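Long-range contacts in beta-1,4-galactanase (Thielavia heterothallica, PDB 1HJS), which hydrolyses the beta-1,4-galactosidic linkages of type I arabinogalactans as a family 53 glycoside hydrolase: residues A[43-48]-A[75-80]; A[115-120]-A[165-170]; A[128-133]-A[171-176]. All coordinates share one frame; numbering follows the deposited sequence.

Interaction 1 (A[43-48]-A[75-80])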
ATOM      1  N   THR A  43       7.178   9.768   2.291  1.00 12.20           N
ATOM      2  CA  THR A  43       6.225   9.346   1.272  1.00 11.74           C
ATOM      3  C   THR A  43       4.919   8.891   1.905  1.00 11.81           C
ATOM      4  O   THR A  43       4.923   8.209   2.929  1.00 10.90           O
ATOM      5  CB  THR A  43       6.774   8.156   0.448  1.00 12.39           C
ATOM      6  OG1 THR A  43       8.121   8.428   0.038  1.00 12.73           O
ATOM      7  CG2 THR A  43       5.904   7.917  -0.790  1.00 11.45           C
ATOM      8  N   VAL A  44       3.803   9.275   1.298  1.00 11.22           N
ATOM      9  CA  VAL A  44       2.511   8.849   1.800  1.00 10.97           C
ATOM     10  C   VAL A  44       1.796   8.044   0.726  1.00 11.20           C
ATOM     11  O   VAL A  44       1.842   8.376  -0.464  1.00 11.71           O
ATOM     12  CB  VAL A  44       1.611  10.037   2.238  1.00 11.31           C
ATOM     13  CG1 VAL A  44       2.186  10.680   3.493  1.00 11.13           C
ATOM     14  CG2 VAL A  44       1.484  11.056   1.108  1.00 11.51           C
ATOM     15  N   ARG A  45       1.157   6.966   1.162  1.00 10.60           N
ATOM     16  CA  ARG A  45       0.413   6.077   0.285  1.00 10.44           C
ATOM     17  C   ARG A  45      -1.065   6.452   0.393  1.00 10.08           C
ATOM     18  O   ARG A  45      -1.550   6.781   1.481  1.00 10.11           O
ATOM     19  CB  ARG A  45       0.640   4.635   0.744  1.00 10.43           C
ATOM     20  CG  ARG A  45      -0.021   3.540  -0.091  1.00 11.04           C
ATOM     21  CD  ARG A  45       0.392   2.206   0.517  1.00 11.79           C
ATOM     22  NE  ARG A  45      -0.070   1.012  -0.185  1.00 11.17           N
ATOM     23  CZ  ARG A  45      -1.097   0.264   0.212  1.00 11.50           C
ATOM     24  NH1 ARG A  45      -1.790   0.598   1.296  1.00 10.47           N
ATOM     25  NH2 ARG A  45      -1.379  -0.865  -0.430  1.00 10.74           N
ATOM     26  N   GLN A  46      -1.776   6.399  -0.730  1.00  9.86           N
ATOM     27  CA  GLN A  46      -3.192   6.753  -0.762  1.00  9.90           C
ATOM     28  C   GLN A  46      -3.989   5.794  -1.646  1.00 10.41           C
ATOM     29  O   GLN A  46      -3.609   5.529  -2.791  1.00 10.10           O
ATOM     30  CB  GLN A  46      -3.353   8.184  -1.295  1.00  9.93           C
ATOM     31  CG  GLN A  46      -2.552   9.221  -0.522  1.00  9.92           C
ATOM     32  CD  GLN A  46      -2.678  10.622  -1.094  1.00 10.49           C
ATOM     33  OE1 GLN A  46      -2.020  11.549  -0.626  1.00 11.16           O
ATOM     34  NE2 GLN A  46      -3.526  10.780  -2.109  1.00  8.88           N
ATOM     35  N   ARG A  47      -5.093   5.272  -1.121  1.00 10.16           N
ATOM     36  CA  ARG A  47      -5.921   4.362  -1.900  1.00 10.40           C
ATOM     37  C   ARG A  47      -6.874   5.159  -2.776  1.00 10.81           C
ATOM     38  O   ARG A  47      -7.472   6.140  -2.333  1.00 10.88           O
ATOM     39  CB  ARG A  47      -6.719   3.418  -0.987  1.00 10.24           C
ATOM     40  CG  ARG A  47      -7.504   4.104   0.123  1.00  9.47           C
ATOM     41  CD  ARG A  47      -8.341   3.097   0.916  1.00 10.27           C
ATOM     42  NE  ARG A  47      -8.879   3.680   2.145  1.00  9.81           N
ATOM     43  CZ  ARG A  47      -8.195   3.800   3.280  1.00 10.38           C
ATOM     44  NH1 ARG A  47      -6.944   3.367   3.359  1.00  9.95           N
ATOM     45  NH2 ARG A  47      -8.754   4.384   4.335  1.00 10.69           N
ATOM     46  N   VAL A  48      -7.007   4.732  -4.027  1.00 11.01           N
ATOM     47  CA  VAL A  48      -7.889   5.405  -4.965  1.00 11.57           C
ATOM     48  C   VAL A  48      -8.994   4.464  -5.420  1.00 11.74           C
ATOM     49  O   VAL A  48      -8.724   3.378  -5.925  1.00 11.67           O
ATOM     50  CB  VAL A  48      -7.117   5.885  -6.216  1.00 11.48           C
ATOM     51  CG1 VAL A  48      -8.077   6.563  -7.192  1.00 12.36           C
ATOM     52  CG2 VAL A  48      -6.005   6.837  -5.806  1.00 12.18           C
ATOM     53  N   GLY A  75       6.461  12.690  -0.844  1.00 13.77           N
ATOM     54  CA  GLY A  75       6.180  12.084  -2.134  1.00 13.26           C
ATOM     55  C   GLY A  75       4.847  11.366  -2.019  1.00 12.97           C
ATOM     56  O   GLY A  75       4.384  11.093  -0.911  1.00 12.88           O
ATOM     57  N   VAL A  76       4.224  11.054  -3.149  1.00 12.61           N
ATOM     58  CA  VAL A  76       2.932  10.379  -3.128  1.00 12.65           C
ATOM     59  C   VAL A  76       2.944   9.040  -3.863  1.00 12.43           C
ATOM     60  O   VAL A  76       3.453   8.926  -4.977  1.00 12.38           O
ATOM     61  CB  VAL A  76       1.835  11.284  -3.732  1.00 13.10           C
ATOM     62  CG1 VAL A  76       0.489  10.558  -3.738  1.00 14.23           C
ATOM     63  CG2 VAL A  76       1.736  12.573  -2.923  1.00 13.92           C
ATOM     64  N   TYR A  77       2.368   8.035  -3.212  1.00 11.99           N
ATOM     65  CA  TYR A  77       2.265   6.680  -3.737  1.00 11.74           C
ATOM     66  C   TYR A  77       0.768   6.438  -3.937  1.00 11.75           C
ATOM     67  O   TYR A  77       0.009   6.330  -2.975  1.00 11.29           O
ATOM     68  CB  TYR A  77       2.888   5.718  -2.706  1.00 11.68           C
ATOM     69  CG  TYR A  77       2.601   4.221  -2.800  1.00 11.18           C
ATOM     70  CD1 TYR A  77       1.718   3.684  -3.739  1.00 10.90           C
ATOM     71  CD2 TYR A  77       3.176   3.351  -1.872  1.00 11.75           C
ATOM     72  CE1 TYR A  77       1.407   2.304  -3.738  1.00 12.03           C
ATOM     73  CE2 TYR A  77       2.875   1.991  -1.859  1.00 11.38           C
ATOM     74  CZ  TYR A  77       1.990   1.475  -2.786  1.00 11.53           C
ATOM     75  OH  TYR A  77       1.654   0.144  -2.706  1.00 12.29           O
ATOM     76  N   ILE A  78       0.347   6.394  -5.195  1.00 11.05           N
ATOM     77  CA  ILE A  78      -1.054   6.170  -5.535  1.00 11.37           C
ATOM     78  C   ILE A  78      -1.337   4.676  -5.660  1.00 10.99           C
ATOM     79  O   ILE A  78      -0.688   3.969  -6.425  1.00 10.48           O
ATOM     80  CB  ILE A  78      -1.422   6.865  -6.870  1.00 11.64           C
ATOM     81  CG1 ILE A  78      -1.417   8.385  -6.684  1.00 11.27           C
ATOM     82  CG2 ILE A  78      -2.782   6.375  -7.365  1.00 10.44           C
ATOM     83  CD1 ILE A  78      -2.501   8.907  -5.748  1.00 11.41           C
ATOM     84  N   ASP A  79      -2.320   4.206  -4.902  1.00 10.92           N
ATOM     85  CA  ASP A  79      -2.704   2.801  -4.913  1.00 10.70           C
ATOM     86  C   ASP A  79      -4.082   2.637  -5.543  1.00 10.26           C
ATOM     87  O   ASP A  79      -5.099   2.827  -4.884  1.00  9.29           O
ATOM     88  CB  ASP A  79      -2.698   2.264  -3.474  1.00 11.63           C
ATOM     89  CG  ASP A  79      -3.247   0.848  -3.359  1.00 12.41           C
ATOM     90  OD1 ASP A  79      -3.367   0.148  -4.385  1.00 12.50           O
ATOM     91  OD2 ASP A  79      -3.546   0.432  -2.220  1.00 13.22           O
ATOM     92  N   PHE A  80      -4.108   2.309  -6.834  1.00 10.22           N
ATOM     93  CA  PHE A  80      -5.370   2.105  -7.536  1.00  9.87           C
ATOM     94  C   PHE A  80      -5.964   0.766  -7.135  1.00 10.11           C
ATOM     95  O   PHE A  80      -5.333  -0.272  -7.341  1.00 10.19           O
ATOM     96  CB  PHE A  80      -5.162   2.077  -9.057  1.00 10.17           C
ATOM     97  CG  PHE A  80      -4.920   3.420  -9.674  1.00 10.38           C
ATOM     98  CD1 PHE A  80      -5.882   4.421  -9.596  1.00 11.04           C
ATOM     99  CD2 PHE A  80      -3.738   3.673 -10.369  1.00 11.66           C
ATOM    100  CE1 PHE A  80      -5.675   5.661 -10.207  1.00 11.15           C
ATOM    101  CE2 PHE A  80      -3.519   4.915 -10.987  1.00 11.68           C
ATOM    102  CZ  PHE A  80      -4.491   5.905 -10.905  1.00 11.28           C
TER
HETATM  103  O   HOH W   1      -0.594  -0.997  -3.398  1.00 10.84           O
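Strands 43-48 and 75-80 are neighbouring parallel strands of the (beta/alpha)8 barrel, joined through helix 59-71 as a beta-alpha-beta unit. Five backbone hydrogen bonds form a ladder: N of Val-44, Gln-46 and Val-48 donates to O of Gly-75, Tyr-77 and Asp-79, while N of Tyr-77 and Asp-79 donates back to O of Val-44 and Gln-46. The short strand axes are inclined by 24°, consistent with the twist of a closed barrel.

The face bearing Val-44, Gln-46 and Val-48 with Val-76, Ile-78 and Phe-80 is largely apolar and turns outward to helices 59-71 and 102-122; the Gln-46 amide bonds to Asn-62 and Trp-9. Here CG2 of Val-48 crosses obliquely onto CG2 of Ile-78 at 3.6 Å, while CB and CG1 of Val-48 meet CD1 of Phe-80.

The opposite face, inside the barrel, is polar. Arg-45 has CG anti to the backbone N (chi1 -178°) and an extended chain to NE; Tyr-77 also starts anti (chi1 164°), so the two run side by side. CG of Arg-45 sits 3.6 Å from the centroid of the Tyr-77 ring, nearly on its normal, a CH-pi contact. Farther out, NE of Arg-45 gives an almost straight hydrogen bond of 3.2 Å to OH of Tyr-77, which lies in the guanidinium plane.

Charge gathers at the tip. NH1 of Arg-45 forms a salt bridge with Asp-8 and NH2 one with Glu-245, assigned as the catalytic nucleophile, whose ionised form this cation would probably stabilise. The salt bridge to Asp-79 is purely electrostatic: its OD2 lies over the guanidinium face, 3.1 Å from NH2 of Arg-45. A water accepts from that NH2 at 3.1 Å and lies 2.6 Å from OH of Tyr-77.

Interaction 2 (A[115-120]-A[165-170])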
ATOM      1  N   ASP A 115      -6.611   8.528 -17.889  1.00 14.87           N
ATOM      2  CA  ASP A 115      -7.362   9.702 -17.462  1.00 15.08           C
ATOM      3  C   ASP A 115      -6.947  10.157 -16.065  1.00 14.94           C
ATOM      4  O   ASP A 115      -6.670  11.334 -15.843  1.00 13.46           O
ATOM      5  CB  ASP A 115      -8.860   9.393 -17.475  1.00 17.01           C
ATOM      6  CG  ASP A 115      -9.696  10.551 -16.965  1.00 19.18           C
ATOM      7  OD1 ASP A 115      -9.779  11.579 -17.672  1.00 20.23           O
ATOM      8  OD2 ASP A 115     -10.262  10.434 -15.852  1.00 19.74           O
ATOM      9  N   ALA A 116      -6.908   9.217 -15.122  1.00 14.19           N
ATOM     10  CA  ALA A 116      -6.521   9.536 -13.753  1.00 13.93           C
ATOM     11  C   ALA A 116      -5.107  10.113 -13.711  1.00 13.44           C
ATOM     12  O   ALA A 116      -4.857  11.107 -13.036  1.00 12.89           O
ATOM     13  CB  ALA A 116      -6.605   8.287 -12.881  1.00 14.04           C
ATOM     14  N   ALA A 117      -4.187   9.480 -14.436  1.00 13.89           N
ATOM     15  CA  ALA A 117      -2.800   9.935 -14.479  1.00 14.22           C
ATOM     16  C   ALA A 117      -2.702  11.362 -15.011  1.00 14.35           C
ATOM     17  O   ALA A 117      -1.962  12.183 -14.467  1.00 13.54           O
ATOM     18  CB  ALA A 117      -1.960   8.997 -15.346  1.00 13.91           C
ATOM     19  N   ASN A 118      -3.441  11.651 -16.078  1.00 14.85           N
ATOM     20  CA  ASN A 118      -3.422  12.991 -16.660  1.00 15.88           C
ATOM     21  C   ASN A 118      -4.007  14.020 -15.700  1.00 16.02           C
ATOM     22  O   ASN A 118      -3.514  15.143 -15.606  1.00 16.28           O
ATOM     23  CB  ASN A 118      -4.195  13.023 -17.984  1.00 16.58           C
ATOM     24  CG  ASN A 118      -3.482  12.275 -19.093  1.00 16.95           C
ATOM     25  OD1 ASN A 118      -2.256  12.159 -19.089  1.00 18.28           O
ATOM     26  ND2 ASN A 118      -4.244  11.780 -20.061  1.00 17.54           N
ATOM     27  N   LYS A 119      -5.062  13.637 -14.986  1.00 16.05           N
ATOM     28  CA  LYS A 119      -5.685  14.554 -14.036  1.00 15.96           C
ATOM     29  C   LYS A 119      -4.737  14.841 -12.884  1.00 15.16           C
ATOM     30  O   LYS A 119      -4.706  15.952 -12.360  1.00 14.36           O
ATOM     31  CB  LYS A 119      -7.007  13.980 -13.523  1.00 16.88           C
ATOM     32  CG  LYS A 119      -8.104  14.001 -14.578  1.00 18.74           C
ATOM     33  CD  LYS A 119      -9.401  13.385 -14.079  1.00 20.40           C
ATOM     34  CE  LYS A 119     -10.479  13.443 -15.160  1.00 21.22           C
ATOM     35  NZ  LYS A 119     -11.685  12.655 -14.783  1.00 21.40           N
ATOM     36  N   LEU A 120      -3.958  13.839 -12.492  1.00 14.71           N
ATOM     37  CA  LEU A 120      -2.988  14.027 -11.420  1.00 14.52           C
ATOM     38  C   LEU A 120      -1.920  15.003 -11.916  1.00 14.98           C
ATOM     39  O   LEU A 120      -1.562  15.959 -11.220  1.00 14.91           O
ATOM     40  CB  LEU A 120      -2.347  12.688 -11.044  1.00 13.99           C
ATOM     41  CG  LEU A 120      -3.241  11.768 -10.206  1.00 14.08           C
ATOM     42  CD1 LEU A 120      -2.677  10.351 -10.185  1.00 14.07           C
ATOM     43  CD2 LEU A 120      -3.344  12.328  -8.793  1.00 14.18           C
ATOM     44  N   LYS A 165       2.169   4.763 -18.695  1.00 15.35           N
ATOM     45  CA  LYS A 165       3.235   5.085 -19.638  1.00 16.05           C
ATOM     46  C   LYS A 165       2.823   6.062 -20.743  1.00 16.49           C
ATOM     47  O   LYS A 165       3.646   6.852 -21.211  1.00 16.49           O
ATOM     48  CB  LYS A 165       3.783   3.796 -20.257  1.00 16.42           C
ATOM     49  CG  LYS A 165       4.512   2.899 -19.251  1.00 17.47           C
ATOM     50  CD  LYS A 165       4.880   1.554 -19.864  1.00 17.68           C
ATOM     51  CE  LYS A 165       5.520   0.631 -18.840  1.00 18.69           C
ATOM     52  NZ  LYS A 165       6.857   1.122 -18.377  1.00 19.44           N
ATOM     53  N   ASP A 166       1.561   6.012 -21.164  1.00 16.13           N
ATOM     54  CA  ASP A 166       1.087   6.915 -22.215  1.00 16.69           C
ATOM     55  C   ASP A 166       0.550   8.233 -21.665  1.00 16.36           C
ATOM     56  O   ASP A 166       0.133   9.101 -22.432  1.00 16.12           O
ATOM     57  CB  ASP A 166      -0.017   6.255 -23.050  1.00 16.48           C
ATOM     58  CG  ASP A 166       0.496   5.111 -23.910  1.00 17.13           C
ATOM     59  OD1 ASP A 166       1.719   5.026 -24.137  1.00 17.71           O
ATOM     60  OD2 ASP A 166      -0.333   4.301 -24.374  1.00 16.91           O
ATOM     61  N   SER A 167       0.564   8.386 -20.344  1.00 16.31           N
ATOM     62  CA  SER A 167       0.051   9.603 -19.716  1.00 16.06           C
ATOM     63  C   SER A 167       1.039  10.757 -19.780  1.00 15.80           C
ATOM     64  O   SER A 167       2.192  10.587 -20.185  1.00 15.68           O
ATOM     65  CB  SER A 167      -0.303   9.341 -18.252  1.00 15.83           C
ATOM     66  OG  SER A 167       0.869   9.255 -17.464  1.00 17.07           O
ATOM     67  N   SER A 168       0.577  11.929 -19.355  1.00 15.72           N
ATOM     68  CA  SER A 168       1.396  13.135 -19.355  1.00 16.08           C
ATOM     69  C   SER A 168       2.196  13.311 -18.068  1.00 15.66           C
ATOM     70  O   SER A 168       2.876  14.321 -17.897  1.00 15.23           O
ATOM     71  CB  SER A 168       0.511  14.361 -19.566  1.00 15.59           C
ATOM     72  OG  SER A 168      -0.434  14.470 -18.512  1.00 17.46           O
ATOM     73  N   LEU A 169       2.112  12.340 -17.160  1.00 15.34           N
ATOM     74  CA  LEU A 169       2.851  12.424 -15.906  1.00 15.78           C
ATOM     75  C   LEU A 169       4.333  12.615 -16.187  1.00 16.39           C
ATOM     76  O   LEU A 169       4.950  11.812 -16.893  1.00 16.49           O
ATOM     77  CB  LEU A 169       2.649  11.153 -15.069  1.00 14.86           C
ATOM     78  CG  LEU A 169       1.318  11.020 -14.321  1.00 14.43           C
ATOM     79  CD1 LEU A 169       1.206   9.623 -13.712  1.00 13.64           C
ATOM     80  CD2 LEU A 169       1.234  12.082 -13.230  1.00 14.15           C
ATOM     81  N   SER A 170       4.906  13.677 -15.631  1.00 16.72           N
ATOM     82  CA  SER A 170       6.321  13.957 -15.830  1.00 17.00           C
ATOM     83  C   SER A 170       6.911  14.604 -14.580  1.00 17.44           C
ATOM     84  O   SER A 170       6.550  15.727 -14.222  1.00 17.56           O
ATOM     85  CB  SER A 170       6.508  14.881 -17.037  1.00 17.76           C
ATOM     86  OG  SER A 170       7.882  15.049 -17.344  1.00 18.19           O
TER
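Asn-118 holds CG anti to its own carbonyl carbon (chi1 -70°), and a chi2 of -27° carries OD1 out from the helix toward the loop that follows helix 150-165. Ser-168 answers with OG between its backbone N and carbonyl carbon (chi1 61°), which puts the hydroxyl beside the backbone N-H, so that both meet one acceptor. N of Ser-168 approaches OD1 of Asn-118 at 2.9 Å, nearly along the C=O axis. OG of Ser-168 donates to OD1 of Asn-118 at 3.0 Å from above the amide plane. An alanine at Asn-118 would lose this shared acceptor and would probably leave the loop less firmly fixed to the helix.

Next to these bonds the packing is close: CB of Ala-117 meets CB of Ser-167 at 3.4 Å, tighter than usual carbon contact. CD1 of Leu-169 lies 3.6 Å from CB of Ala-117, while CD2 of Leu-169 reaches the carbonyl O of Ala-117 and, more loosely, CB of Leu-120. OG of Ser-167 bonds back to O of Ile-164. Helix 102-122 thus meets the loop leading from helix 150-165 into strand 174-179, a helix-to-loop contact in the outer layer of the (beta/alpha)8 barrel.

Interaction 3 (A[128-133]-A[171-176])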
ATOM      1  N   THR A 128       5.421   9.217  -6.966  1.00 12.12           N
ATOM      2  CA  THR A 128       6.697   8.539  -7.138  1.00 11.93           C
ATOM      3  C   THR A 128       6.434   7.059  -7.390  1.00 11.60           C
ATOM      4  O   THR A 128       7.245   6.370  -8.003  1.00 11.41           O
ATOM      5  CB  THR A 128       7.587   8.699  -5.889  1.00 12.58           C
ATOM      6  OG1 THR A 128       6.827   8.381  -4.717  1.00 12.79           O
ATOM      7  CG2 THR A 128       8.094  10.128  -5.782  1.00 12.88           C
ATOM      8  N   ILE A 129       5.281   6.590  -6.922  1.00 10.95           N
ATOM      9  CA  ILE A 129       4.886   5.192  -7.075  1.00 11.15           C
ATOM     10  C   ILE A 129       3.400   5.070  -7.392  1.00 10.76           C
ATOM     11  O   ILE A 129       2.574   5.810  -6.857  1.00 10.26           O
ATOM     12  CB  ILE A 129       5.134   4.384  -5.772  1.00 11.35           C
ATOM     13  CG1 ILE A 129       6.609   4.450  -5.378  1.00 12.27           C
ATOM     14  CG2 ILE A 129       4.695   2.928  -5.966  1.00 11.95           C
ATOM     15  CD1 ILE A 129       6.908   3.770  -4.044  1.00 13.22           C
ATOM     16  N   VAL A 130       3.067   4.130  -8.268  1.00 10.06           N
ATOM     17  CA  VAL A 130       1.679   3.861  -8.612  1.00 10.42           C
ATOM     18  C   VAL A 130       1.515   2.349  -8.670  1.00 10.51           C
ATOM     19  O   VAL A 130       2.229   1.681  -9.412  1.00 10.81           O
ATOM     20  CB  VAL A 130       1.286   4.429  -9.998  1.00 10.87           C
ATOM     21  CG1 VAL A 130      -0.127   3.977 -10.361  1.00 10.92           C
ATOM     22  CG2 VAL A 130       1.363   5.950  -9.984  1.00 11.24           C
ATOM     23  N   SER A 131       0.605   1.800  -7.872  1.00 10.41           N
ATOM     24  CA  SER A 131       0.384   0.364  -7.930  1.00  9.80           C
ATOM     25  C   SER A 131      -0.845   0.143  -8.793  1.00 10.08           C
ATOM     26  O   SER A 131      -1.862   0.818  -8.627  1.00  9.91           O
ATOM     27  CB  SER A 131       0.163  -0.240  -6.532  1.00 10.05           C
ATOM     28  OG  SER A 131      -1.085   0.131  -5.972  1.00  9.97           O
ATOM     29  N   ILE A 132      -0.736  -0.776  -9.745  1.00  9.98           N
ATOM     30  CA  ILE A 132      -1.864  -1.093 -10.603  1.00 10.41           C
ATOM     31  C   ILE A 132      -2.610  -2.253  -9.946  1.00 10.40           C
ATOM     32  O   ILE A 132      -2.454  -3.419 -10.320  1.00 10.72           O
ATOM     33  CB  ILE A 132      -1.397  -1.457 -12.039  1.00 10.65           C
ATOM     34  CG1 ILE A 132      -0.243  -2.460 -11.993  1.00 11.61           C
ATOM     35  CG2 ILE A 132      -0.949  -0.190 -12.761  1.00 11.76           C
ATOM     36  CD1 ILE A 132       0.289  -2.845 -13.365  1.00 11.72           C
ATOM     37  N   GLY A 133      -3.410  -1.899  -8.943  1.00  9.75           N
ATOM     38  CA  GLY A 133      -4.180  -2.874  -8.199  1.00  9.58           C
ATOM     39  C   GLY A 133      -3.709  -2.951  -6.753  1.00  9.70           C
ATOM     40  O   GLY A 133      -2.588  -2.554  -6.432  1.00  9.17           O
ATOM     41  N   PRO A 171       7.838  13.905 -13.908  1.00 17.22           N
ATOM     42  CA  PRO A 171       8.341  12.578 -14.282  1.00 17.33           C
ATOM     43  C   PRO A 171       7.341  11.441 -14.090  1.00 17.03           C
ATOM     44  O   PRO A 171       6.338  11.586 -13.389  1.00 16.38           O
ATOM     45  CB  PRO A 171       9.567  12.419 -13.392  1.00 17.81           C
ATOM     46  CG  PRO A 171       9.137  13.121 -12.141  1.00 18.42           C
ATOM     47  CD  PRO A 171       8.498  14.385 -12.679  1.00 17.94           C
ATOM     48  N   LYS A 172       7.627  10.310 -14.730  1.00 17.10           N
ATOM     49  CA  LYS A 172       6.785   9.119 -14.630  1.00 17.20           C
ATOM     50  C   LYS A 172       6.986   8.458 -13.273  1.00 16.17           C
ATOM     51  O   LYS A 172       8.058   8.556 -12.677  1.00 16.09           O
ATOM     52  CB  LYS A 172       7.164   8.103 -15.709  1.00 18.41           C
ATOM     53  CG  LYS A 172       6.106   7.879 -16.759  1.00 20.75           C
ATOM     54  CD  LYS A 172       5.875   9.137 -17.534  1.00 21.41           C
ATOM     55  CE  LYS A 172       4.785   8.966 -18.566  1.00 21.36           C
ATOM     56  NZ  LYS A 172       4.672  10.242 -19.317  1.00 21.54           N
ATOM     57  N   PRO A 173       5.952   7.780 -12.762  1.00 15.11           N
ATOM     58  CA  PRO A 173       6.087   7.114 -11.466  1.00 14.66           C
ATOM     59  C   PRO A 173       6.618   5.707 -11.693  1.00 14.29           C
ATOM     60  O   PRO A 173       6.611   5.208 -12.822  1.00 14.03           O
ATOM     61  CB  PRO A 173       4.655   7.075 -10.962  1.00 14.29           C
ATOM     62  CG  PRO A 173       3.897   6.791 -12.235  1.00 14.89           C
ATOM     63  CD  PRO A 173       4.554   7.736 -13.233  1.00 14.49           C
ATOM     64  N   LYS A 174       7.087   5.076 -10.625  1.00 14.38           N
ATOM     65  CA  LYS A 174       7.534   3.699 -10.721  1.00 14.03           C
ATOM     66  C   LYS A 174       6.227   2.909 -10.687  1.00 13.77           C
ATOM     67  O   LYS A 174       5.323   3.228  -9.906  1.00 13.01           O
ATOM     68  CB  LYS A 174       8.415   3.334  -9.526  1.00 14.92           C
ATOM     69  CG  LYS A 174       9.785   3.999  -9.560  1.00 15.74           C
ATOM     70  CD  LYS A 174      10.601   3.653  -8.325  1.00 16.96           C
ATOM     71  CE  LYS A 174      11.996   4.271  -8.389  1.00 17.99           C
ATOM     72  NZ  LYS A 174      12.756   4.045  -7.123  1.00 17.84           N
ATOM     73  N   ILE A 175       6.109   1.899 -11.541  1.00 12.56           N
ATOM     74  CA  ILE A 175       4.890   1.102 -11.583  1.00 12.65           C
ATOM     75  C   ILE A 175       5.040  -0.134 -10.707  1.00 12.39           C
ATOM     76  O   ILE A 175       5.993  -0.901 -10.844  1.00 12.49           O
ATOM     77  CB  ILE A 175       4.554   0.700 -13.028  1.00 12.37           C
ATOM     78  CG1 ILE A 175       4.336   1.966 -13.863  1.00 13.50           C
ATOM     79  CG2 ILE A 175       3.305  -0.168 -13.054  1.00 12.29           C
ATOM     80  CD1 ILE A 175       4.159   1.714 -15.346  1.00 14.18           C
ATOM     81  N   MET A 176       4.086  -0.323  -9.805  1.00 12.39           N
ATOM     82  CA  MET A 176       4.137  -1.443  -8.872  1.00 11.82           C
ATOM     83  C   MET A 176       2.979  -2.425  -8.949  1.00 11.26           C
ATOM     84  O   MET A 176       1.843  -2.044  -9.208  1.00 11.05           O
ATOM     85  CB  MET A 176       4.210  -0.902  -7.442  1.00 12.49           C
ATOM     86  CG  MET A 176       4.028  -1.961  -6.359  1.00 12.68           C
ATOM     87  SD  MET A 176       3.834  -1.211  -4.731  1.00 14.01           S
ATOM     88  CE  MET A 176       5.510  -0.730  -4.385  1.00 13.35           C
TER
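Strands 129-132 and 174-176 run parallel, their short axes 4.6 Å apart and inclined by 30°, and four backbone hydrogen bonds link the two segments as adjacent staves of the (beta/alpha)8 barrel. N of Val-130 and N of Ile-132 lie nearly on the C=O axes of Lys-174 and Met-176, respectively, whereas N of Lys-174 reaches O of Thr-128 in a nearly straight bond (177°) from well above the carbonyl plane.

On the side facing helix 150-165, Val-130 and Pro-173 lie alongside each other. CG2 of Val-130, anti to the carbonyl carbon, presses on CG of Pro-173 at 3.5 Å, closer than usual for two carbons. Farther along, CD1 of Ile-132 crosses CG2 of Ile-175 at 4.0 Å; Ile-132 is the centre of an inverse gamma turn, and Leu-157 and Ala-160 of helix 150-165 touch its side chain.

The interior face carries Ile-129, Ser-131, Lys-174 and Met-176. Met-176 starts anti to its backbone N (chi1 170°), stays extended through chi2 and bends at chi3, which brings CE to 4.1 Å from CG2 of Ile-129. Met-208 touches both side chains from the next strand. The extended chain of Lys-174 leads away from strand 129-132 and carries NZ to a salt bridge with Glu-240 and a hydrogen bond with Tyr-4. At the backbone, CA of Ser-131 makes a short C-H...O contact of 3.1 Å with O of Met-176.

How the interactions relate
Interactions 1 and 3 are buried strand pairs of the same parallel barrel, about 9 Å apart between centres, and are joined because strands 75-80 and 129-132 are themselves neighbours. Both rest on backbone ladders, but inside the barrel interaction 1 is charged and adjoins the nucleophile, whereas interaction 3 meets strand to strand through apolar side chains there; OH of Tyr-77 packs on SD of Met-176 at 3.3 Å between them. Interaction 2 lies farther out, about 20 Å from the chain centre, but is still largely buried, and combines one side-chain acceptor with tight apolar packing. Ala-116 packs on Phe-80 of interaction 1, and NZ of Lys-172 in interaction 3 probably bonds to O of Ser-167.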